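Local coordinates for heme oxygenase (PDB 4RAJ), which probably catalyses the oxidative opening of heme to biliverdin, as heme oxygenases do, and is seen here without its heme, at residues A130-G133 with R134-A138; G154-I157 with V158-W161; W161-I165 with F166-D170. All coordinates share one frame; numbering follows the deposited sequence.

Overall arrangement
All three interactions are local contacts within a largely helical chain. Interaction 1 lies at the C-terminal end of helix 120-135, on the other side of the chain's centre from interactions 2 and 3; its centre is about 31 Å from that of interaction 2 and 38 Å from that of interaction 3. The latter two occupy the first turns and the end of helix 155-165, share W161, and have centres about 10 Å apart. Interaction 2 is the one near a ligand: the side chain of V158 comes within about 5 Å of a bound PG6, probably a crystallisation component, whose pocket includes T146, Q147 and A150 of helix 140-151.

Interaction 1 of 3, residues A130-G133 with R134-A138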
ATOM      1  N   ALA A 130      -8.636  -2.115  10.633  1.00 26.23           N
ATOM      2  CA  ALA A 130      -9.561  -3.106  11.179  1.00 26.61           C
ATOM      3  C   ALA A 130     -10.871  -2.436  11.578  1.00 35.62           C
ATOM      4  O   ALA A 130     -11.961  -2.968  11.330  1.00 35.85           O
ATOM      5  CB  ALA A 130      -8.947  -3.819  12.369  1.00 30.89           C
ATOM      6  N   SER A 131     -10.755  -1.259  12.183  1.00 27.94           N
ATOM      7  CA  SER A 131     -11.919  -0.511  12.622  1.00 28.64           C
ATOM      8  C   SER A 131     -12.759  -0.042  11.436  1.00 32.23           C
ATOM      9  O   SER A 131     -13.984  -0.052  11.506  1.00 31.29           O
ATOM     10  CB  SER A 131     -11.498   0.682  13.474  1.00 31.93           C
ATOM     11  OG  SER A 131     -12.626   1.293  14.076  1.00 46.83           O
ATOM     12  N   LEU A 132     -12.102   0.384  10.359  1.00 27.32           N
ATOM     13  CA  LEU A 132     -12.826   0.767   9.161  1.00 28.85           C
ATOM     14  C   LEU A 132     -13.563  -0.433   8.600  1.00 34.67           C
ATOM     15  O   LEU A 132     -14.695  -0.309   8.144  1.00 34.76           O
ATOM     16  CB  LEU A 132     -11.887   1.351   8.102  1.00 26.18           C
ATOM     17  CG  LEU A 132     -11.315   2.748   8.314  1.00 28.40           C
ATOM     18  CD1 LEU A 132     -10.389   3.083   7.141  1.00 21.08           C
ATOM     19  CD2 LEU A 132     -12.434   3.801   8.458  1.00 24.65           C
ATOM     20  N   GLY A 133     -12.924  -1.598   8.656  1.00 27.01           N
ATOM     21  CA  GLY A 133     -13.504  -2.811   8.106  1.00 36.77           C
ATOM     22  C   GLY A 133     -14.778  -3.180   8.838  1.00 41.38           C
ATOM     23  O   GLY A 133     -15.739  -3.666   8.237  1.00 35.84           O
ATOM     24  N   ARG A 134     -14.779  -2.935  10.143  1.00 35.33           N
ATOM     25  CA  ARG A 134     -15.932  -3.239  10.977  1.00 38.64           C
ATOM     26  C   ARG A 134     -17.063  -2.238  10.779  1.00 38.37           C
ATOM     27  O   ARG A 134     -18.198  -2.630  10.535  1.00 51.30           O
ATOM     28  CB  ARG A 134     -15.525  -3.277  12.451  1.00 37.92           C
ATOM     29  CG  ARG A 134     -15.422  -4.678  13.044  1.00 48.73           C
ATOM     30  CD  ARG A 134     -14.280  -4.793  14.055  1.00 60.07           C
ATOM     31  NE  ARG A 134     -14.088  -3.573  14.839  1.00 64.95           N
ATOM     32  CZ  ARG A 134     -12.895  -3.073  15.158  1.00 65.65           C
ATOM     33  NH1 ARG A 134     -11.788  -3.688  14.761  1.00 52.12           N
ATOM     34  NH2 ARG A 134     -12.805  -1.957  15.870  1.00 67.14           N
ATOM     35  N   SER A 135     -16.753  -0.948  10.874  1.00 34.51           N
ATOM     36  CA  SER A 135     -17.791   0.078  10.965  1.00 41.60           C
ATOM     37  C   SER A 135     -18.104   0.848   9.668  1.00 40.99           C
ATOM     38  O   SER A 135     -19.234   1.281   9.476  1.00 38.20           O
ATOM     39  CB  SER A 135     -17.426   1.074  12.072  1.00 47.03           C
ATOM     40  OG  SER A 135     -16.184   1.714  11.826  1.00 63.56           O
ATOM     41  N   SER A 136     -17.131   1.040   8.781  1.00 39.83           N
ATOM     42  CA  SER A 136     -17.422   1.732   7.517  1.00 33.92           C
ATOM     43  C   SER A 136     -16.531   1.246   6.383  1.00 29.61           C
ATOM     44  O   SER A 136     -15.582   1.930   5.994  1.00 29.39           O
ATOM     45  CB  SER A 136     -17.265   3.240   7.677  1.00 41.13           C
ATOM     46  OG  SER A 136     -16.109   3.546   8.427  1.00 51.55           O
ATOM     47  N   PRO A 137     -16.844   0.066   5.839  1.00 30.91           N
ATOM     48  CA  PRO A 137     -15.946  -0.575   4.874  1.00 32.73           C
ATOM     49  C   PRO A 137     -15.730   0.228   3.597  1.00 30.04           C
ATOM     50  O   PRO A 137     -14.677   0.076   3.004  1.00 26.85           O
ATOM     51  CB  PRO A 137     -16.647  -1.903   4.570  1.00 33.08           C
ATOM     52  CG  PRO A 137     -17.557  -2.133   5.734  1.00 39.07           C
ATOM     53  CD  PRO A 137     -18.013  -0.775   6.152  1.00 32.94           C
ATOM     54  N   ALA A 138     -16.674   1.063   3.176  1.00 23.79           N
ATOM     55  CA  ALA A 138     -16.450   1.858   1.969  1.00 27.53           C
ATOM     56  C   ALA A 138     -15.180   2.732   2.051  1.00 23.00           C
ATOM     57  O   ALA A 138     -14.532   2.982   1.026  1.00 23.09           O
ATOM     58  CB  ALA A 138     -17.676   2.734   1.676  1.00 25.80           C
TER
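R134 folds back over A130 and S131 in the last turn of helix 120-135, and its side chain can be traced atom by atom. CB sits 3.7 Å from S131 O. With chi1 at -105°, away from a staggered position, and further bends at chi2 and chi3, the chain doubles back along the helix surface and brings CD past A130 O. The guanidinium then lies flat over the backbone: S131 CA is 3.5 Å above its plane, towards the rim, and A130 O is over the same face. At the tip NH1 reaches A130 CB, whereas NH2 approaches S131 OG at 3.7 Å, a contact rather than a hydrogen bond. S131 O is gripped twice by S135, whose N and OG arrive from opposite faces of the carbonyl plane, OG at 2.8 Å. Beside it S136 N bonds to L132 O at 2.9 Å, and S136 OG touches L132 CD2. P137 CG packs on G133 O at 3.5 Å; that oxygen also accepts a hydrogen bond from K77 NZ. S136 leaves helical torsions just before a proline that has no N-H to offer, the pattern of a helix C-terminus closed by proline.

Interaction 2 of 3, residues G154-I157 with V158-W161; sequences GGQI and VKRW
Q156 with K159 and R160, and I157 with W161, make a surface contact along one helix, at the start of helix 155-165. Its backbone evidence is three i to i+4 bonds, among them K159 N to G155 O at 3.0 Å and W161 N to I157 O at 3.1 Å, both nearly straight. Q156 and K159 run side by side, pointing the same way, with K159 CD 3.8 Å from Q156 OE1. Both polar ends are engaged elsewhere: Q156 NE2 bonds to F177 O and M151 O, and K159 NZ forms a salt bridge with D178. The Gly-Gly-Gln sequence, where the chain passes from helix 140-151 into helix 155-165, is consistent with the glycine-rich part of the distal helix that lies over heme in other heme oxygenases. K159 reaches D178 because CG is anti to the backbone N (chi1 159°) and the rest of the chain is extended. With K159 cut back to an alanine, D178 is likely to lose its charge partner and Q156 OE1 the aliphatic chain alongside it. R160 instead bends at chi3, which lays its guanidinium with one face towards Q156 O while NH2 meets Q156 CB at 3.6 Å. Between I157 and W161 the touch is lighter, CG2 to CD1 at 4.1 Å.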
ATOM      1  N   GLY A 154       4.611   4.214  -8.798  1.00 32.45           N
ATOM      2  CA  GLY A 154       5.946   4.574  -8.362  1.00 33.86           C
ATOM      3  C   GLY A 154       6.731   3.358  -7.913  1.00 34.52           C
ATOM      4  O   GLY A 154       7.955   3.324  -8.017  1.00 37.36           O
ATOM      5  N   GLY A 155       6.016   2.358  -7.402  1.00 32.08           N
ATOM      6  CA  GLY A 155       6.621   1.100  -6.985  1.00 26.00           C
ATOM      7  C   GLY A 155       7.502   0.465  -8.055  1.00 36.24           C
ATOM      8  O   GLY A 155       8.450  -0.253  -7.730  1.00 32.64           O
ATOM      9  N   GLN A 156       7.207   0.727  -9.329  1.00 32.60           N
ATOM     10  CA  GLN A 156       8.001   0.153 -10.417  1.00 33.24           C
ATOM     11  C   GLN A 156       9.415   0.731 -10.442  1.00 32.15           C
ATOM     12  O   GLN A 156      10.343   0.115 -10.969  1.00 32.94           O
ATOM     13  CB  GLN A 156       7.317   0.379 -11.769  1.00 33.20           C
ATOM     14  CG  GLN A 156       5.906  -0.156 -11.820  1.00 34.09           C
ATOM     15  CD  GLN A 156       5.821  -1.598 -11.362  1.00 32.61           C
ATOM     16  OE1 GLN A 156       6.278  -2.508 -12.055  1.00 35.36           O
ATOM     17  NE2 GLN A 156       5.238  -1.814 -10.183  1.00 25.12           N
ATOM     18  N   ILE A 157       9.574   1.915  -9.867  1.00 32.83           N
ATOM     19  CA  ILE A 157      10.886   2.548  -9.808  1.00 38.25           C
ATOM     20  C   ILE A 157      11.745   1.897  -8.728  1.00 33.45           C
ATOM     21  O   ILE A 157      12.921   1.607  -8.949  1.00 35.48           O
ATOM     22  CB  ILE A 157      10.770   4.063  -9.542  1.00 48.77           C
ATOM     23  CG1 ILE A 157      10.057   4.749 -10.711  1.00 57.19           C
ATOM     24  CG2 ILE A 157      12.142   4.677  -9.337  1.00 44.17           C
ATOM     25  CD1 ILE A 157       9.648   6.183 -10.426  1.00 58.51           C
ATOM     26  N   VAL A 158      11.156   1.661  -7.559  1.00 30.02           N
ATOM     27  CA  VAL A 158      11.837   0.921  -6.500  1.00 23.48           C
ATOM     28  C   VAL A 158      12.248  -0.457  -7.008  1.00 23.51           C
ATOM     29  O   VAL A 158      13.353  -0.920  -6.759  1.00 24.92           O
ATOM     30  CB  VAL A 158      10.931   0.766  -5.253  1.00 27.35           C
ATOM     31  CG1 VAL A 158      11.579  -0.139  -4.226  1.00 23.91           C
ATOM     32  CG2 VAL A 158      10.632   2.132  -4.649  1.00 32.74           C
ATOM     33  N   LYS A 159      11.344  -1.101  -7.735  1.00 21.03           N
ATOM     34  CA  LYS A 159      11.601  -2.420  -8.301  1.00 23.60           C
ATOM     35  C   LYS A 159      12.837  -2.422  -9.207  1.00 27.11           C
ATOM     36  O   LYS A 159      13.710  -3.294  -9.098  1.00 24.36           O
ATOM     37  CB  LYS A 159      10.364  -2.886  -9.074  1.00 28.49           C
ATOM     38  CG  LYS A 159      10.603  -3.946 -10.110  1.00 30.20           C
ATOM     39  CD  LYS A 159       9.263  -4.411 -10.635  1.00 30.00           C
ATOM     40  CE  LYS A 159       9.394  -5.052 -11.983  1.00 39.59           C
ATOM     41  NZ  LYS A 159       8.136  -5.743 -12.372  1.00 39.80           N
ATOM     42  N   ARG A 160      12.915  -1.428 -10.085  1.00 26.60           N
ATOM     43  CA  ARG A 160      14.044  -1.317 -11.007  1.00 28.84           C
ATOM     44  C   ARG A 160      15.375  -1.127 -10.278  1.00 28.00           C
ATOM     45  O   ARG A 160      16.401  -1.708 -10.677  1.00 27.10           O
ATOM     46  CB  ARG A 160      13.812  -0.166 -11.995  1.00 31.71           C
ATOM     47  CG  ARG A 160      13.052  -0.586 -13.251  1.00 39.51           C
ATOM     48  CD  ARG A 160      12.538   0.618 -14.032  1.00 59.29           C
ATOM     49  NE  ARG A 160      11.092   0.546 -14.233  1.00 75.42           N
ATOM     50  CZ  ARG A 160      10.320   1.577 -14.570  1.00 75.81           C
ATOM     51  NH1 ARG A 160      10.854   2.781 -14.741  1.00 78.95           N
ATOM     52  NH2 ARG A 160       9.012   1.406 -14.728  1.00 70.10           N
ATOM     53  N   TRP A 161      15.369  -0.308  -9.229  1.00 22.23           N
ATOM     54  CA  TRP A 161      16.566  -0.094  -8.420  1.00 23.72           C
ATOM     55  C   TRP A 161      16.952  -1.349  -7.653  1.00 23.13           C
ATOM     56  O   TRP A 161      18.126  -1.712  -7.614  1.00 24.51           O
ATOM     57  CB  TRP A 161      16.372   1.069  -7.438  1.00 23.55           C
ATOM     58  CG  TRP A 161      16.721   2.400  -8.006  1.00 28.64           C
ATOM     59  CD1 TRP A 161      15.871   3.436  -8.258  1.00 42.30           C
ATOM     60  CD2 TRP A 161      18.023   2.843  -8.406  1.00 29.30           C
ATOM     61  NE1 TRP A 161      16.564   4.496  -8.791  1.00 38.80           N
ATOM     62  CE2 TRP A 161      17.886   4.158  -8.889  1.00 36.27           C
ATOM     63  CE3 TRP A 161      19.288   2.249  -8.412  1.00 37.13           C
ATOM     64  CZ2 TRP A 161      18.973   4.895  -9.368  1.00 37.76           C
ATOM     65  CZ3 TRP A 161      20.363   2.979  -8.893  1.00 34.19           C
ATOM     66  CH2 TRP A 161      20.198   4.289  -9.361  1.00 41.72           C
TER

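Interaction 3 of 3, residues W161-I165 with F166-D170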
ATOM      1  N   TRP A 161      15.369  -0.308  -9.229  1.00 22.23           N
ATOM      2  CA  TRP A 161      16.566  -0.094  -8.420  1.00 23.72           C
ATOM      3  C   TRP A 161      16.952  -1.349  -7.653  1.00 23.13           C
ATOM      4  O   TRP A 161      18.126  -1.712  -7.614  1.00 24.51           O
ATOM      5  CB  TRP A 161      16.372   1.069  -7.438  1.00 23.55           C
ATOM      6  CG  TRP A 161      16.721   2.400  -8.006  1.00 28.64           C
ATOM      7  CD1 TRP A 161      15.871   3.436  -8.258  1.00 42.30           C
ATOM      8  CD2 TRP A 161      18.023   2.843  -8.406  1.00 29.30           C
ATOM      9  NE1 TRP A 161      16.564   4.496  -8.791  1.00 38.80           N
ATOM     10  CE2 TRP A 161      17.886   4.158  -8.889  1.00 36.27           C
ATOM     11  CE3 TRP A 161      19.288   2.249  -8.412  1.00 37.13           C
ATOM     12  CZ2 TRP A 161      18.973   4.895  -9.368  1.00 37.76           C
ATOM     13  CZ3 TRP A 161      20.363   2.979  -8.893  1.00 34.19           C
ATOM     14  CH2 TRP A 161      20.198   4.289  -9.361  1.00 41.72           C
ATOM     15  N   ALA A 162      15.977  -2.014  -7.044  1.00 19.78           N
ATOM     16  CA  ALA A 162      16.264  -3.263  -6.338  1.00 21.69           C
ATOM     17  C   ALA A 162      16.939  -4.273  -7.261  1.00 27.67           C
ATOM     18  O   ALA A 162      17.941  -4.901  -6.893  1.00 22.52           O
ATOM     19  CB  ALA A 162      14.978  -3.860  -5.750  1.00 19.06           C
ATOM     20  N   ARG A 163      16.396  -4.426  -8.469  1.00 24.91           N
ATOM     21  CA  ARG A 163      16.941  -5.405  -9.401  1.00 25.08           C
ATOM     22  C   ARG A 163      18.368  -5.031  -9.821  1.00 24.38           C
ATOM     23  O   ARG A 163      19.232  -5.896  -9.951  1.00 27.45           O
ATOM     24  CB  ARG A 163      16.032  -5.543 -10.625  1.00 21.92           C
ATOM     25  CG  ARG A 163      16.548  -6.510 -11.685  1.00 28.78           C
ATOM     26  CD  ARG A 163      15.411  -7.268 -12.368  1.00 37.99           C
ATOM     27  NE  ARG A 163      14.797  -8.257 -11.479  1.00 30.13           N
ATOM     28  CZ  ARG A 163      13.594  -8.142 -10.934  1.00 29.21           C
ATOM     29  NH1 ARG A 163      13.148  -9.102 -10.127  1.00 27.44           N
ATOM     30  NH2 ARG A 163      12.834  -7.078 -11.186  1.00 28.34           N
ATOM     31  N   LYS A 164      18.615  -3.740  -9.998  1.00 24.01           N
ATOM     32  CA  LYS A 164      19.932  -3.268 -10.410  1.00 27.73           C
ATOM     33  C   LYS A 164      20.970  -3.446  -9.299  1.00 29.56           C
ATOM     34  O   LYS A 164      22.031  -4.029  -9.507  1.00 26.57           O
ATOM     35  CB  LYS A 164      19.861  -1.794 -10.828  1.00 28.50           C
ATOM     36  CG  LYS A 164      21.157  -1.255 -11.428  1.00 39.48           C
ATOM     37  CD  LYS A 164      21.024   0.211 -11.796  1.00 48.10           C
ATOM     38  CE  LYS A 164      22.064   0.625 -12.831  1.00 59.88           C
ATOM     39  NZ  LYS A 164      21.685   0.170 -14.202  1.00 60.40           N
ATOM     40  N   ILE A 165      20.658  -2.945  -8.116  1.00 27.38           N
ATOM     41  CA  ILE A 165      21.619  -2.927  -7.026  1.00 26.55           C
ATOM     42  C   ILE A 165      21.848  -4.314  -6.421  1.00 29.52           C
ATOM     43  O   ILE A 165      22.981  -4.673  -6.085  1.00 29.67           O
ATOM     44  CB  ILE A 165      21.176  -1.938  -5.937  1.00 28.57           C
ATOM     45  CG1 ILE A 165      21.185  -0.516  -6.507  1.00 31.73           C
ATOM     46  CG2 ILE A 165      22.082  -2.025  -4.716  1.00 29.62           C
ATOM     47  CD1 ILE A 165      20.757   0.550  -5.531  1.00 34.13           C
ATOM     48  N   PHE A 166      20.782  -5.101  -6.307  1.00 26.32           N
ATOM     49  CA  PHE A 166      20.891  -6.423  -5.701  1.00 26.91           C
ATOM     50  C   PHE A 166      21.177  -7.499  -6.731  1.00 31.85           C
ATOM     51  O   PHE A 166      21.254  -8.671  -6.382  1.00 30.81           O
ATOM     52  CB  PHE A 166      19.618  -6.785  -4.942  1.00 24.27           C
ATOM     53  CG  PHE A 166      19.341  -5.895  -3.760  1.00 26.58           C
ATOM     54  CD1 PHE A 166      20.380  -5.342  -3.025  1.00 23.85           C
ATOM     55  CD2 PHE A 166      18.037  -5.614  -3.387  1.00 26.55           C
ATOM     56  CE1 PHE A 166      20.133  -4.524  -1.939  1.00 30.44           C
ATOM     57  CE2 PHE A 166      17.776  -4.792  -2.300  1.00 24.42           C
ATOM     58  CZ  PHE A 166      18.828  -4.243  -1.576  1.00 28.13           C
ATOM     59  N   GLN A 167      21.300  -7.091  -7.992  1.00 28.09           N
ATOM     60  CA  GLN A 167      21.562  -8.005  -9.109  1.00 30.14           C
ATOM     61  C   GLN A 167      20.598  -9.181  -9.126  1.00 40.06           C
ATOM     62  O   GLN A 167      21.009 -10.344  -9.160  1.00 34.05           O
ATOM     63  CB  GLN A 167      23.005  -8.511  -9.055  1.00 35.41           C
ATOM     64  CG  GLN A 167      24.024  -7.416  -9.213  1.00 42.79           C
ATOM     65  CD  GLN A 167      25.439  -7.942  -9.128  1.00 58.81           C
ATOM     66  OE1 GLN A 167      25.748  -9.022  -9.636  1.00 67.29           O
ATOM     67  NE2 GLN A 167      26.307  -7.185  -8.475  1.00 58.29           N
ATOM     68  N   LEU A 168      19.311  -8.868  -9.101  1.00 31.42           N
ATOM     69  CA  LEU A 168      18.280  -9.893  -9.009  1.00 29.75           C
ATOM     70  C   LEU A 168      17.992 -10.571 -10.339  1.00 35.12           C
ATOM     71  O   LEU A 168      17.960  -9.909 -11.376  1.00 40.86           O
ATOM     72  CB  LEU A 168      16.985  -9.279  -8.477  1.00 28.94           C
ATOM     73  CG  LEU A 168      17.042  -8.584  -7.121  1.00 27.55           C
ATOM     74  CD1 LEU A 168      15.709  -7.884  -6.852  1.00 26.73           C
ATOM     75  CD2 LEU A 168      17.366  -9.581  -6.015  1.00 24.44           C
ATOM     76  N   PRO A 169      17.741 -11.892 -10.307  1.00 44.71           N
ATOM     77  CA  PRO A 169      17.110 -12.582 -11.442  1.00 44.00           C
ATOM     78  C   PRO A 169      15.787 -11.912 -11.816  1.00 41.19           C
ATOM     79  O   PRO A 169      15.182 -11.228 -10.990  1.00 32.18           O
ATOM     80  CB  PRO A 169      16.869 -14.000 -10.916  1.00 41.52           C
ATOM     81  CG  PRO A 169      17.796 -14.153  -9.760  1.00 43.46           C
ATOM     82  CD  PRO A 169      17.978 -12.793  -9.165  1.00 37.62           C
ATOM     83  N   ASP A 170      15.325 -12.106 -13.041  1.00 40.36           N
ATOM     84  CA  ASP A 170      14.169 -11.351 -13.504  1.00 46.44           C
ATOM     85  C   ASP A 170      12.858 -11.759 -12.822  1.00 48.20           C
ATOM     86  O   ASP A 170      11.870 -11.032 -12.900  1.00 52.36           O
ATOM     87  CB  ASP A 170      14.028 -11.488 -15.024  1.00 68.42           C
ATOM     88  CG  ASP A 170      13.379 -10.269 -15.660  1.00 81.42           C
ATOM     89  OD1 ASP A 170      13.295  -9.221 -14.983  1.00 82.49           O
ATOM     90  OD2 ASP A 170      12.962 -10.353 -16.837  1.00 86.37           O
TER
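Helix 155-165 runs out through F166 N bonded to A162 O at 2.9 Å, then L168 N reaching back five residues to R163 O at 3.1 Å. With a weak Q167 N to K164 O bond and positive phi at Q167 (51°), this meets the definition of a Schellman motif. L168, whose CB points toward the helix, brings CD1 to 4.2 Å from A162 CB. F166 CD2 touches the same methyl, and its ring meets Y53 of helix 50-76 edge-to-face. R163 carries the polar half: CG stands anti to the backbone N (chi1 178°), and bends at chi2 and chi3 turn the guanidinium back over the departing chain. NE and NH1 grip the single oxygen P169 O side-on, at 3.0 and 3.1 Å, NE from above the carbonyl plane and NH1 within it. The P169 oxygen lies near the guanidinium edge, D170 O is over one face, and L168 CD1 is over the opposite one. T174 OG1 takes a further bond from NH1. D170 OD1, in a poorly ordered residue, is a long 3.9 Å from R163 NE and well out of the guanidinium plane, so attraction there is by charge alone. The chemistry implies that two directed bonds to a backbone carbonyl, rather than the carboxylate, fix the rotation of the R163 guanidinium and tie the loop to the helix end.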